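Side-chain contacts in ATP-dependent DNA helicase PIF1 (Candida albicans, PDB 7OTJ), which couples ATP hydrolysis to 5'-3' unwinding of DNA and probably resolves G-quadruplexes to maintain the nuclear and mitochondrial genomes: residues K119-A124 with W176-Q181; I88-K93 with E429-T434; P233-A238 with S248-T253; D303-G308 with V406-P411. All blocks are in the same frame, centred on the assembly; numbering follows the deposited sequence.

Contact 1 (K119-A124 with W176-Q181)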
loop_
_atom_site.group_PDB
_atom_site.type_symbol
_atom_site.label_atom_id
_atom_site.label_comp_id
_atom_site.label_asym_id
_atom_site.label_seq_id
_atom_site.Cartn_x
_atom_site.Cartn_y
_atom_site.Cartn_z
ATOM N N LYS A 119 13.335 -16.143 -4.347
ATOM C CA LYS A 119 13.801 -15.677 -5.649
ATOM C C LYS A 119 14.616 -14.399 -5.505
ATOM O O LYS A 119 15.702 -14.273 -6.078
ATOM C CB LYS A 119 12.618 -15.449 -6.591
ATOM C CG LYS A 119 11.823 -16.700 -6.932
ATOM C CD LYS A 119 10.690 -16.388 -7.900
ATOM C CE LYS A 119 10.111 -17.658 -8.491
ATOM N NZ LYS A 119 9.042 -17.359 -9.481
ATOM N N LEU A 120 14.106 -13.439 -4.731
ATOM C CA LEU A 120 14.856 -12.210 -4.499
ATOM C C LEU A 120 16.225 -12.512 -3.907
ATOM O O LEU A 120 17.218 -11.872 -4.270
ATOM C CB LEU A 120 14.069 -11.280 -3.579
ATOM C CG LEU A 120 12.814 -10.661 -4.202
ATOM C CD1 LEU A 120 11.927 -10.018 -3.143
ATOM C CD2 LEU A 120 13.209 -9.652 -5.267
ATOM N N ASN A 121 16.294 -13.489 -2.999
ATOM C CA ASN A 121 17.570 -13.866 -2.401
ATOM C C ASN A 121 18.549 -14.368 -3.459
ATOM O O ASN A 121 19.686 -13.889 -3.545
ATOM C CB ASN A 121 17.342 -14.925 -1.325
ATOM C CG ASN A 121 18.572 -15.155 -0.468
ATOM O OD1 ASN A 121 19.477 -14.319 -0.426
ATOM N ND2 ASN A 121 18.609 -16.287 0.226
ATOM N N GLU A 122 18.109 -15.322 -4.287
ATOM C CA GLU A 122 18.970 -15.873 -5.330
ATOM C C GLU A 122 19.363 -14.808 -6.342
ATOM O O GLU A 122 20.495 -14.803 -6.839
ATOM C CB GLU A 122 18.274 -17.044 -6.025
ATOM C CG GLU A 122 17.960 -18.220 -5.095
ATOM C CD GLU A 122 17.439 -19.451 -5.829
ATOM O OE1 GLU A 122 16.958 -20.381 -5.146
ATOM O OE2 GLU A 122 17.515 -19.499 -7.077
ATOM N N ILE A 123 18.445 -13.893 -6.657
ATOM C CA ILE A 123 18.738 -12.863 -7.648
ATOM C C ILE A 123 19.750 -11.877 -7.090
ATOM O O ILE A 123 20.678 -11.455 -7.791
ATOM C CB ILE A 123 17.440 -12.159 -8.093
ATOM C CG1 ILE A 123 16.799 -12.924 -9.248
ATOM C CG2 ILE A 123 17.710 -10.724 -8.514
ATOM C CD1 ILE A 123 15.382 -13.351 -9.007
ATOM N N ALA A 124 19.598 -11.512 -5.816
ATOM C CA ALA A 124 20.571 -10.645 -5.163
ATOM C C ALA A 124 21.978 -11.222 -5.263
ATOM O O ALA A 124 22.915 -10.533 -5.681
ATOM C CB ALA A 124 20.179 -10.441 -3.701
ATOM N N TRP A 176 14.643 -16.027 4.497
ATOM C CA TRP A 176 14.416 -15.406 5.796
ATOM C C TRP A 176 15.356 -15.974 6.852
ATOM O O TRP A 176 15.984 -15.224 7.609
ATOM C CB TRP A 176 12.961 -15.617 6.210
ATOM C CG TRP A 176 12.569 -14.983 7.495
ATOM C CD1 TRP A 176 12.768 -15.477 8.752
ATOM C CD2 TRP A 176 11.874 -13.741 7.656
ATOM N NE1 TRP A 176 12.252 -14.606 9.690
ATOM C CE2 TRP A 176 11.696 -13.535 9.038
ATOM C CE3 TRP A 176 11.387 -12.780 6.762
ATOM C CZ2 TRP A 176 11.058 -12.411 9.543
ATOM C CZ3 TRP A 176 10.751 -11.664 7.269
ATOM C CH2 TRP A 176 10.593 -11.490 8.644
ATOM N N LYS A 177 15.474 -17.302 6.909
ATOM C CA LYS A 177 16.188 -17.929 8.015
ATOM C C LYS A 177 17.687 -17.656 7.964
ATOM O O LYS A 177 18.335 -17.583 9.013
ATOM C CB LYS A 177 15.911 -19.432 8.023
ATOM C CG LYS A 177 14.437 -19.759 8.106
ATOM C CD LYS A 177 14.186 -21.256 8.163
ATOM C CE LYS A 177 12.692 -21.559 8.199
ATOM N NZ LYS A 177 12.416 -23.020 8.190
ATOM N N GLU A 178 18.256 -17.505 6.772
ATOM C CA GLU A 178 19.684 -17.248 6.669
ATOM C C GLU A 178 20.026 -15.761 6.704
ATOM O O GLU A 178 21.186 -15.419 6.951
ATOM C CB GLU A 178 20.251 -17.888 5.395
ATOM C CG GLU A 178 19.982 -17.107 4.137
ATOM C CD GLU A 178 20.713 -17.668 2.942
ATOM O OE1 GLU A 178 21.408 -18.696 3.092
ATOM O OE2 GLU A 178 20.595 -17.077 1.850
ATOM N N THR A 179 19.051 -14.871 6.514
ATOM C CA THR A 179 19.325 -13.436 6.475
ATOM C C THR A 179 18.944 -12.723 7.767
ATOM O O THR A 179 19.747 -11.950 8.302
ATOM C CB THR A 179 18.601 -12.770 5.302
ATOM O OG1 THR A 179 18.886 -13.474 4.090
ATOM C CG2 THR A 179 19.077 -11.338 5.162
ATOM N N ILE A 180 17.718 -12.932 8.256
ATOM C CA ILE A 180 17.250 -12.253 9.464
ATOM C C ILE A 180 18.088 -12.718 10.645
ATOM O O ILE A 180 18.144 -13.912 10.958
ATOM C CB ILE A 180 15.756 -12.522 9.693
ATOM C CG1 ILE A 180 14.928 -11.946 8.547
ATOM C CG2 ILE A 180 15.292 -11.956 11.033
ATOM C CD1 ILE A 180 15.106 -10.458 8.364
ATOM N N GLN A 181 18.778 -11.781 11.284
ATOM C CA GLN A 181 19.649 -12.112 12.401
ATOM C C GLN A 181 19.034 -11.804 13.757
ATOM O O GLN A 181 19.499 -12.339 14.770
ATOM C CB GLN A 181 20.980 -11.366 12.271
ATOM C CG GLN A 181 21.631 -11.526 10.913
ATOM C CD GLN A 181 22.935 -10.769 10.818
ATOM O OE1 GLN A 181 22.979 -9.638 10.325
ATOM N NE2 GLN A 181 24.010 -11.384 11.305
#

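Contact 2 (I88-K93 with E429-T434)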
loop_
_atom_site.group_PDB
_atom_site.type_symbol
_atom_site.label_atom_id
_atom_site.label_comp_id
_atom_site.label_asym_id
_atom_site.label_seq_id
_atom_site.Cartn_x
_atom_site.Cartn_y
_atom_site.Cartn_z
ATOM N N ILE A 88 15.871 -8.931 -15.548
ATOM C CA ILE A 88 16.403 -7.827 -14.758
ATOM C C ILE A 88 17.683 -7.287 -15.375
ATOM O O ILE A 88 17.947 -6.080 -15.317
ATOM C CB ILE A 88 16.603 -8.281 -13.302
ATOM C CG1 ILE A 88 15.240 -8.615 -12.687
ATOM C CG2 ILE A 88 17.327 -7.213 -12.492
ATOM C CD1 ILE A 88 15.306 -9.203 -11.306
ATOM N N LYS A 89 18.484 -8.153 -16.003
ATOM C CA LYS A 89 19.716 -7.679 -16.622
ATOM C C LYS A 89 19.444 -6.844 -17.868
ATOM O O LYS A 89 20.273 -6.005 -18.241
ATOM C CB LYS A 89 20.624 -8.863 -16.966
ATOM C CG LYS A 89 21.349 -9.448 -15.764
ATOM C CD LYS A 89 22.307 -10.557 -16.159
ATOM C CE LYS A 89 23.029 -11.122 -14.946
ATOM N NZ LYS A 89 23.995 -12.199 -15.311
ATOM N N ARG A 90 18.298 -7.055 -18.523
ATOM C CA ARG A 90 17.927 -6.211 -19.657
ATOM C C ARG A 90 17.495 -4.821 -19.207
ATOM O O ARG A 90 17.707 -3.842 -19.932
ATOM C CB ARG A 90 16.825 -6.876 -20.483
ATOM C CG ARG A 90 17.257 -8.134 -21.237
ATOM C CD ARG A 90 16.176 -8.580 -22.218
ATOM N NE ARG A 90 14.893 -8.830 -21.566
ATOM C CZ ARG A 90 14.464 -10.026 -21.188
ATOM N NH1 ARG A 90 15.194 -11.115 -21.377
ATOM N NH2 ARG A 90 13.269 -10.136 -20.617
ATOM N N ASN A 91 16.845 -4.723 -18.049
ATOM C CA ASN A 91 16.479 -3.443 -17.441
ATOM C C ASN A 91 17.726 -2.885 -16.766
ATOM O O ASN A 91 17.985 -3.131 -15.585
ATOM C CB ASN A 91 15.339 -3.635 -16.447
ATOM C CG ASN A 91 14.781 -2.320 -15.919
ATOM O OD1 ASN A 91 15.369 -1.255 -16.109
ATOM N ND2 ASN A 91 13.641 -2.397 -15.242
ATOM N N LYS A 92 18.517 -2.126 -17.527
ATOM C CA LYS A 92 19.763 -1.599 -16.983
ATOM C C LYS A 92 19.530 -0.609 -15.851
ATOM O O LYS A 92 20.439 -0.382 -15.044
ATOM C CB LYS A 92 20.597 -0.965 -18.094
ATOM C CG LYS A 92 21.355 -1.996 -18.917
ATOM C CD LYS A 92 22.164 -2.919 -18.009
ATOM C CE LYS A 92 23.078 -3.854 -18.800
ATOM N NZ LYS A 92 24.175 -3.134 -19.507
ATOM N N LYS A 93 18.328 -0.044 -15.745
ATOM C CA LYS A 93 18.027 0.794 -14.592
ATOM C C LYS A 93 17.854 -0.054 -13.337
ATOM O O LYS A 93 18.400 0.276 -12.277
ATOM C CB LYS A 93 16.772 1.625 -14.871
ATOM C CG LYS A 93 16.119 2.228 -13.636
ATOM C CD LYS A 93 14.771 2.861 -13.975
ATOM C CE LYS A 93 13.794 1.846 -14.566
ATOM N NZ LYS A 93 13.536 0.688 -13.661
ATOM N N GLU A 429 6.240 -1.230 -21.028
ATOM C CA GLU A 429 7.354 -1.002 -21.937
ATOM C C GLU A 429 8.257 -2.224 -21.986
ATOM O O GLU A 429 8.089 -3.189 -21.237
ATOM C CB GLU A 429 8.171 0.235 -21.531
ATOM C CG GLU A 429 7.468 1.565 -21.768
ATOM C CD GLU A 429 8.333 2.759 -21.404
ATOM O OE1 GLU A 429 7.770 3.818 -21.051
ATOM O OE2 GLU A 429 9.576 2.637 -21.466
ATOM N N ASP A 430 9.221 -2.164 -22.897
ATOM C CA ASP A 430 10.346 -3.079 -22.914
ATOM C C ASP A 430 11.587 -2.311 -22.484
ATOM O O ASP A 430 11.649 -1.082 -22.579
ATOM C CB ASP A 430 10.549 -3.711 -24.302
ATOM C CG ASP A 430 11.062 -2.721 -25.343
ATOM O OD1 ASP A 430 10.960 -1.496 -25.131
ATOM O OD2 ASP A 430 11.558 -3.179 -26.396
ATOM N N GLU A 431 12.570 -3.060 -21.987
ATOM C CA GLU A 431 13.738 -2.459 -21.355
ATOM C C GLU A 431 14.401 -1.394 -22.225
ATOM O O GLU A 431 15.018 -0.461 -21.700
ATOM C CB GLU A 431 14.730 -3.560 -20.988
ATOM C CG GLU A 431 14.172 -4.583 -19.991
ATOM C CD GLU A 431 13.354 -5.687 -20.647
ATOM O OE1 GLU A 431 13.330 -5.760 -21.895
ATOM O OE2 GLU A 431 12.733 -6.484 -19.910
ATOM N N ASP A 432 14.272 -1.497 -23.545
ATOM C CA ASP A 432 14.894 -0.509 -24.415
ATOM C C ASP A 432 14.107 0.789 -24.516
ATOM O O ASP A 432 14.659 1.794 -24.975
ATOM C CB ASP A 432 15.106 -1.090 -25.810
ATOM C CG ASP A 432 16.342 -1.959 -25.886
ATOM O OD1 ASP A 432 17.264 -1.775 -25.060
ATOM O OD2 ASP A 432 16.391 -2.826 -26.777
ATOM N N GLY A 433 12.837 0.797 -24.128
ATOM C CA GLY A 433 12.050 2.017 -24.160
ATOM C C GLY A 433 10.868 1.986 -25.102
ATOM O O GLY A 433 10.138 2.985 -25.182
ATOM N N THR A 434 10.641 0.894 -25.826
ATOM C CA THR A 434 9.525 0.808 -26.760
ATOM C C THR A 434 8.246 0.531 -25.978
ATOM O O THR A 434 8.121 -0.513 -25.329
ATOM C CB THR A 434 9.779 -0.289 -27.792
ATOM O OG1 THR A 434 10.959 0.024 -28.544
ATOM C CG2 THR A 434 8.602 -0.422 -28.737
#

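Contact 3 (P233-A238 with S248-T253)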
loop_
_atom_site.group_PDB
_atom_site.type_symbol
_atom_site.label_atom_id
_atom_site.label_comp_id
_atom_site.label_asym_id
_atom_site.label_seq_id
_atom_site.Cartn_x
_atom_site.Cartn_y
_atom_site.Cartn_z
ATOM N N PRO A 233 -16.389 9.850 6.079
ATOM C CA PRO A 233 -15.733 8.669 6.654
ATOM C C PRO A 233 -15.328 7.670 5.577
ATOM O O PRO A 233 -16.059 7.435 4.610
ATOM C CB PRO A 233 -16.809 8.084 7.582
ATOM C CG PRO A 233 -18.101 8.525 6.977
ATOM C CD PRO A 233 -17.844 9.861 6.322
ATOM N N SER A 234 -14.139 7.092 5.743
ATOM C CA SER A 234 -13.663 6.080 4.812
ATOM C C SER A 234 -14.432 4.779 5.005
ATOM O O SER A 234 -14.831 4.426 6.118
ATOM C CB SER A 234 -12.168 5.818 5.006
ATOM O OG SER A 234 -11.412 7.012 4.938
ATOM N N GLU A 235 -14.659 4.072 3.903
ATOM C CA GLU A 235 -15.377 2.805 3.925
ATOM C C GLU A 235 -14.422 1.674 3.549
ATOM O O GLU A 235 -13.814 1.702 2.472
ATOM C CB GLU A 235 -16.577 2.855 2.974
ATOM C CG GLU A 235 -17.556 3.998 3.266
ATOM C CD GLU A 235 -18.858 3.892 2.481
ATOM O OE1 GLU A 235 -19.525 4.930 2.277
ATOM O OE2 GLU A 235 -19.215 2.769 2.067
ATOM N N LEU A 236 -14.316 0.670 4.417
ATOM C CA LEU A 236 -13.465 -0.490 4.180
ATOM C C LEU A 236 -14.327 -1.710 3.895
ATOM O O LEU A 236 -15.285 -1.979 4.623
ATOM C CB LEU A 236 -12.564 -0.769 5.386
ATOM C CG LEU A 236 -11.579 0.324 5.792
ATOM C CD1 LEU A 236 -10.671 -0.171 6.904
ATOM C CD2 LEU A 236 -10.771 0.773 4.588
ATOM N N TYR A 237 -13.957 -2.467 2.863
ATOM C CA TYR A 237 -14.649 -3.697 2.502
ATOM C C TYR A 237 -13.625 -4.769 2.162
ATOM O O TYR A 237 -12.455 -4.483 1.901
ATOM C CB TYR A 237 -15.588 -3.500 1.314
ATOM C CG TYR A 237 -16.650 -2.452 1.534
ATOM C CD1 TYR A 237 -16.407 -1.125 1.225
ATOM C CD2 TYR A 237 -17.896 -2.790 2.054
ATOM C CE1 TYR A 237 -17.368 -0.163 1.427
ATOM C CE2 TYR A 237 -18.861 -1.832 2.255
ATOM C CZ TYR A 237 -18.593 -0.518 1.940
ATOM O OH TYR A 237 -19.550 0.448 2.143
ATOM N N ALA A 238 -14.083 -6.019 2.167
ATOM C CA ALA A 238 -13.185 -7.129 1.875
ATOM C C ALA A 238 -12.942 -7.283 0.379
ATOM O O ALA A 238 -11.840 -7.656 -0.036
ATOM C CB ALA A 238 -13.747 -8.427 2.452
ATOM N N SER A 248 -19.852 3.744 -6.239
ATOM C CA SER A 248 -20.930 4.067 -7.168
ATOM C C SER A 248 -22.122 4.690 -6.450
ATOM O O SER A 248 -22.619 5.746 -6.858
ATOM C CB SER A 248 -21.364 2.815 -7.930
ATOM O OG SER A 248 -20.305 2.293 -8.711
ATOM N N ARG A 249 -22.608 4.042 -5.386
ATOM C CA ARG A 249 -23.766 4.574 -4.675
ATOM C C ARG A 249 -23.485 5.971 -4.131
ATOM O O ARG A 249 -24.350 6.852 -4.195
ATOM C CB ARG A 249 -24.200 3.615 -3.561
ATOM C CG ARG A 249 -23.137 3.298 -2.536
ATOM C CD ARG A 249 -23.628 2.270 -1.528
ATOM N NE ARG A 249 -24.740 2.774 -0.732
ATOM C CZ ARG A 249 -24.604 3.464 0.394
ATOM N NH1 ARG A 249 -23.410 3.761 0.881
ATOM N NH2 ARG A 249 -25.694 3.864 1.048
ATOM N N LYS A 250 -22.270 6.203 -3.625
ATOM C CA LYS A 250 -21.912 7.540 -3.160
ATOM C C LYS A 250 -21.941 8.544 -4.304
ATOM O O LYS A 250 -22.458 9.657 -4.152
ATOM C CB LYS A 250 -20.530 7.518 -2.507
ATOM C CG LYS A 250 -20.517 7.025 -1.072
ATOM C CD LYS A 250 -21.068 8.083 -0.129
ATOM C CE LYS A 250 -21.150 7.575 1.298
ATOM N NZ LYS A 250 -22.182 6.511 1.439
ATOM N N LEU A 251 -21.401 8.164 -5.464
ATOM C CA LEU A 251 -21.450 9.050 -6.624
ATOM C C LEU A 251 -22.884 9.271 -7.094
ATOM O O LEU A 251 -23.251 10.387 -7.478
ATOM C CB LEU A 251 -20.588 8.492 -7.758
ATOM C CG LEU A 251 -20.417 9.423 -8.968
ATOM C CD1 LEU A 251 -19.479 10.576 -8.641
ATOM C CD2 LEU A 251 -19.945 8.678 -10.205
ATOM N N ASN A 252 -23.714 8.221 -7.067
ATOM C CA ASN A 252 -25.061 8.310 -7.623
ATOM C C ASN A 252 -26.005 9.139 -6.763
ATOM O O ASN A 252 -27.075 9.528 -7.245
ATOM C CB ASN A 252 -25.648 6.909 -7.816
ATOM C CG ASN A 252 -25.154 6.235 -9.083
ATOM O OD1 ASN A 252 -24.833 6.898 -10.069
ATOM N ND2 ASN A 252 -25.100 4.908 -9.064
ATOM N N THR A 253 -25.646 9.418 -5.508
ATOM C CA THR A 253 -26.494 10.268 -4.679
ATOM C C THR A 253 -26.262 11.744 -4.991
ATOM O O THR A 253 -27.214 12.535 -5.010
ATOM C CB THR A 253 -26.254 9.976 -3.194
ATOM O OG1 THR A 253 -24.859 10.097 -2.887
ATOM C CG2 THR A 253 -26.725 8.570 -2.843
#

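Contact 4 (D303-G308 with V406-P411)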
loop_
_atom_site.group_PDB
_atom_site.type_symbol
_atom_site.label_atom_id
_atom_site.label_comp_id
_atom_site.label_asym_id
_atom_site.label_seq_id
_atom_site.Cartn_x
_atom_site.Cartn_y
_atom_site.Cartn_z
ATOM N N ASP A 303 6.455 17.025 -4.319
ATOM C CA ASP A 303 6.910 16.512 -3.039
ATOM C C ASP A 303 5.798 16.551 -2.002
ATOM O O ASP A 303 5.854 15.810 -1.015
ATOM C CB ASP A 303 8.115 17.323 -2.554
ATOM C CG ASP A 303 8.800 16.695 -1.359
ATOM O OD1 ASP A 303 8.628 15.476 -1.142
ATOM O OD2 ASP A 303 9.508 17.423 -0.631
ATOM N N GLN A 304 4.780 17.383 -2.222
ATOM C CA GLN A 304 3.630 17.510 -1.340
ATOM C C GLN A 304 2.424 16.720 -1.830
ATOM O O GLN A 304 1.740 16.082 -1.028
ATOM C CB GLN A 304 3.250 18.985 -1.182
ATOM C CG GLN A 304 2.812 19.368 0.222
ATOM C CD GLN A 304 2.724 20.870 0.417
ATOM O OE1 GLN A 304 2.894 21.642 -0.528
ATOM N NE2 GLN A 304 2.464 21.293 1.649
ATOM N N LEU A 305 2.157 16.726 -3.131
ATOM C CA LEU A 305 1.052 15.971 -3.709
ATOM C C LEU A 305 1.628 14.697 -4.318
ATOM O O LEU A 305 2.347 14.750 -5.320
ATOM C CB LEU A 305 0.316 16.802 -4.756
ATOM C CG LEU A 305 -0.726 16.075 -5.605
ATOM C CD1 LEU A 305 -1.808 15.477 -4.722
ATOM C CD2 LEU A 305 -1.323 17.031 -6.625
ATOM N N VAL A 306 1.314 13.555 -3.707
ATOM C CA VAL A 306 1.922 12.281 -4.059
ATOM C C VAL A 306 0.826 11.249 -4.297
ATOM O O VAL A 306 -0.361 11.504 -4.081
ATOM C CB VAL A 306 2.904 11.787 -2.975
ATOM C CG1 VAL A 306 3.972 12.832 -2.718
ATOM C CG2 VAL A 306 2.160 11.463 -1.694
ATOM N N ASN A 307 1.250 10.073 -4.770
ATOM C CA ASN A 307 0.346 8.943 -4.954
ATOM C C ASN A 307 -0.302 8.567 -3.629
ATOM O O ASN A 307 0.383 8.331 -2.631
ATOM C CB ASN A 307 1.113 7.745 -5.529
ATOM C CG ASN A 307 0.198 6.604 -5.992
ATOM O OD1 ASN A 307 -0.722 6.187 -5.289
ATOM N ND2 ASN A 307 0.471 6.088 -7.184
ATOM N N GLY A 308 -1.629 8.494 -3.630
ATOM C CA GLY A 308 -2.399 8.193 -2.442
ATOM C C GLY A 308 -3.072 9.389 -1.801
ATOM O O GLY A 308 -3.972 9.197 -0.975
ATOM N N VAL A 406 -9.423 19.965 -8.506
ATOM C CA VAL A 406 -9.403 19.113 -7.322
ATOM C C VAL A 406 -8.602 19.792 -6.219
ATOM O O VAL A 406 -7.494 20.284 -6.459
ATOM C CB VAL A 406 -8.823 17.720 -7.635
ATOM C CG1 VAL A 406 -8.904 16.832 -6.408
ATOM C CG2 VAL A 406 -9.570 17.084 -8.800
ATOM N N LYS A 407 -9.163 19.802 -5.012
ATOM C CA LYS A 407 -8.515 20.340 -3.822
ATOM C C LYS A 407 -7.999 19.176 -2.985
ATOM O O LYS A 407 -8.789 18.352 -2.514
ATOM C CB LYS A 407 -9.497 21.190 -3.014
ATOM C CG LYS A 407 -8.959 21.663 -1.675
ATOM C CD LYS A 407 -10.086 22.065 -0.729
ATOM C CE LYS A 407 -10.950 20.869 -0.344
ATOM N NZ LYS A 407 -10.173 19.771 0.307
ATOM N N PHE A 408 -6.686 19.129 -2.775
ATOM C CA PHE A 408 -6.011 17.972 -2.192
ATOM C C PHE A 408 -5.547 18.295 -0.775
ATOM O O PHE A 408 -4.800 19.258 -0.568
ATOM C CB PHE A 408 -4.813 17.550 -3.045
ATOM C CG PHE A 408 -5.176 16.807 -4.304
ATOM C CD1 PHE A 408 -5.627 15.498 -4.246
ATOM C CD2 PHE A 408 -5.030 17.403 -5.547
ATOM C CE1 PHE A 408 -5.949 14.806 -5.401
ATOM C CE2 PHE A 408 -5.349 16.715 -6.707
ATOM C CZ PHE A 408 -5.806 15.414 -6.632
ATOM N N LEU A 409 -5.990 17.491 0.191
ATOM C CA LEU A 409 -5.498 17.572 1.566
ATOM C C LEU A 409 -4.035 17.148 1.609
ATOM O O LEU A 409 -3.713 15.980 1.369
ATOM C CB LEU A 409 -6.338 16.700 2.495
ATOM C CG LEU A 409 -7.733 17.190 2.893
ATOM C CD1 LEU A 409 -8.768 16.901 1.808
ATOM C CD2 LEU A 409 -8.154 16.583 4.225
ATOM N N LEU A 410 -3.147 18.086 1.928
ATOM C CA LEU A 410 -1.723 17.810 1.894
ATOM C C LEU A 410 -1.334 16.903 3.059
ATOM O O LEU A 410 -2.082 16.773 4.030
ATOM C CB LEU A 410 -0.945 19.120 1.967
ATOM C CG LEU A 410 -1.313 20.140 0.893
ATOM C CD1 LEU A 410 -0.806 21.519 1.271
ATOM C CD2 LEU A 410 -0.756 19.701 -0.454
ATOM N N PRO A 411 -0.157 16.256 2.990
ATOM C CA PRO A 411 0.258 15.396 4.105
ATOM C C PRO A 411 0.685 16.203 5.317
ATOM O O PRO A 411 1.816 16.086 5.797
ATOM C CB PRO A 411 1.429 14.598 3.519
ATOM C CG PRO A 411 1.980 15.481 2.463
ATOM C CD PRO A 411 0.788 16.176 1.863
#

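Contact 1 (K119-A124 with W176-Q181)
N121 sends its amide toward E178 because CG stands anti to the backbone N (chi1 -168°). E178 answers from the opposite direction. Its CG sits between its own backbone N and carbonyl carbon, and the chain beyond is extended, which carries the carboxylate across the gap. The two side chains meet in one hydrogen bond, from N121 ND2 to E178 OE2, 2.7 Å long. It is nearly straight at the hydrogen, with an N-H...O angle of 170°. The oxygen lies in the plane of the amide. The amide N-H, however, reaches OE2 on its anti side and from somewhat outside the carboxylate plane. The two flat groups stand almost perpendicular, 86° apart. E178 OE2 is gripped twice, since K125 NZ also forms a salt bridge with it. The positive charge would be expected to stabilise the carboxylate. The other end of the amide is fixed as well: N121 OD1 accepts from F134 N. With both ends bonded, the rotation of this buried amide is set. T179 packs on P133 and F134, close to the same linkage. The ring of W176, on the same helix, meets F22 edge-to-face. The contact ties helix 114-128 to the end of helix 174-179. Both belong to the first RecA-like domain, where helices flank a parallel beta sheet, the P-loop NTPase fold.

Contact 2 (I88-K93 with E429-T434)
R90 and E431 carry the charged part of this contact. R90 NE and E431 OE1 form a salt bridge at 3.5 Å, and its hydrogen bond is weak. The arginine chain bends at chi3, and the glutamate bends at chi2 (84°), which folds its carboxylate back alongside the arginine. The carboxylate carbon lies at the edge of the guanidinium, in its plane. The two planar groups are turned 74° apart, so this is not the flat, two-bond pairing of arginine with a carboxylate. The van der Waals part lies nearer the backbone. E431 CG sits 3.5 Å from R90 CB and 3.8 Å from N91 CB. E431 CB rests by the carbonyl oxygen of R90. Thus the stem of the glutamate covers the chain where helix 81-90 ends.

Hydrogen bonds inside each segment shape the two surfaces. N91 is the N-cap of helix 92-100. Its OD1 accepts a weak bond from K93 N, and A94 N also bonds to it. On the other side, D430 OD1 receives T434 N and, weakly, G433 N. The backbone closes the loop with G433 N to D430 O, 2.7 Å, and D430 N to T434 O, 3.1 Å. G433 takes a positive phi. The tip that carries E431 is therefore a type I turn with a G1 beta bulge, the classic 3:5 beta hairpin, joining strands 424-429 and 435-446 and resting on the helix break of the first RecA-like domain.

Contact 3 (P233-A238 with S248-T253)
E235 reaches from its strand to K250 on the helix. Its CB points toward the helix, and CG stays beside the backbone N (chi1 -57°). From CG the chain runs extended, so the carboxylate is carried straight across. The side chain also packs on A246 of helix 240-253 and V464 of the adjacent strand. At the tip the two oxygens part company. OE1 takes the lysine: K250 NZ lies 3.2 Å from E235 OE1 in a salt bridge whose hydrogen bond is weak, and K250 CE is about as near. The lysine bends at chi2 and chi4 to turn its ammonium back to the glutamate. Strand 234-237 belongs to the four-stranded parallel sheet of the second RecA-like domain, between strands 449-451 and 463-466, and helix 240-253 follows it directly. R249 adds a second positive group. Its NH1 is 4.3 Å from E235 OE1, beyond a salt bridge, with the oxygen at the guanidinium edge. These charges would tend to keep the carboxylate ionised. OE2 turns instead to Y237, two residues along the strand. Y237 OH is modelled beside E235 OE2, at the ring edge and in its plane, but so close that the bond is doubtful.

Contact 4 (D303-G308 with V406-P411)
The antiparallel sheet that includes the SH3-like 2B region is where L305 meets F408. L305 lies in the loop between strands 294-297 and 310-316. F408 belongs to strand 404-409, which pairs with 310-316. L305 lays CD1 over one face of the phenyl ring, 3.8 Å from the F408 ring centroid and 18° off the normal. This is a CH-pi contact. CD1 sits a little toward the rim, nearest F408 CG at 3.6 Å, while L305 CD2 follows the CD2-CE2 side of the ring. L305 CG stands anti to its backbone N (chi1 171°), which swings the methyls over the ring. V406 CG1 covers the opposite face of the phenyl, so the ring is sandwiched. C297 and L444 also touch F408 and extend this apolar cluster.

Nearer the solvent, Q304 and L410 pass at a slant. The extended glutamine lays its CG against L410 CD2, at 3.6 Å, and its amide NE2 by L410 CD1. No hydrogen bond joins the two segments. P411 closes the edge, with its ring CD against the carbonyl oxygen of Q304. R417, on the neighbouring strand 416-420, touches Q304, L305 and L410. The loop between strands 294-297 and 310-316 thus folds onto strand 404-409 within the antiparallel sheet, consistent with the SH3-like 2B domain of Pif1 helicases.

How the contacts relate
Contact 1 and the 88-93 side of contact 2 lie in the first RecA-like domain. The centres of contacts 1 and 2 are about 25 Å apart, and they touch where I123 CG2 packs on I88 CD1 at 4.0 Å. Contact 2 also reaches the antiparallel sheet, through the hairpin between strands 424-429 and 435-446. Contact 4 lies in that same sheet, its centre about 30 Å from that of contact 2. Contact 3 sits in the second RecA-like domain, its centre about 21 Å from that of contact 4 and about 41 Å from that of contact 1. Along the chain, contacts 1, 3 and 4 follow in series, all within the span bridged by contact 2. Contact 2 thus directly joins the first RecA-like domain to the antiparallel sheet.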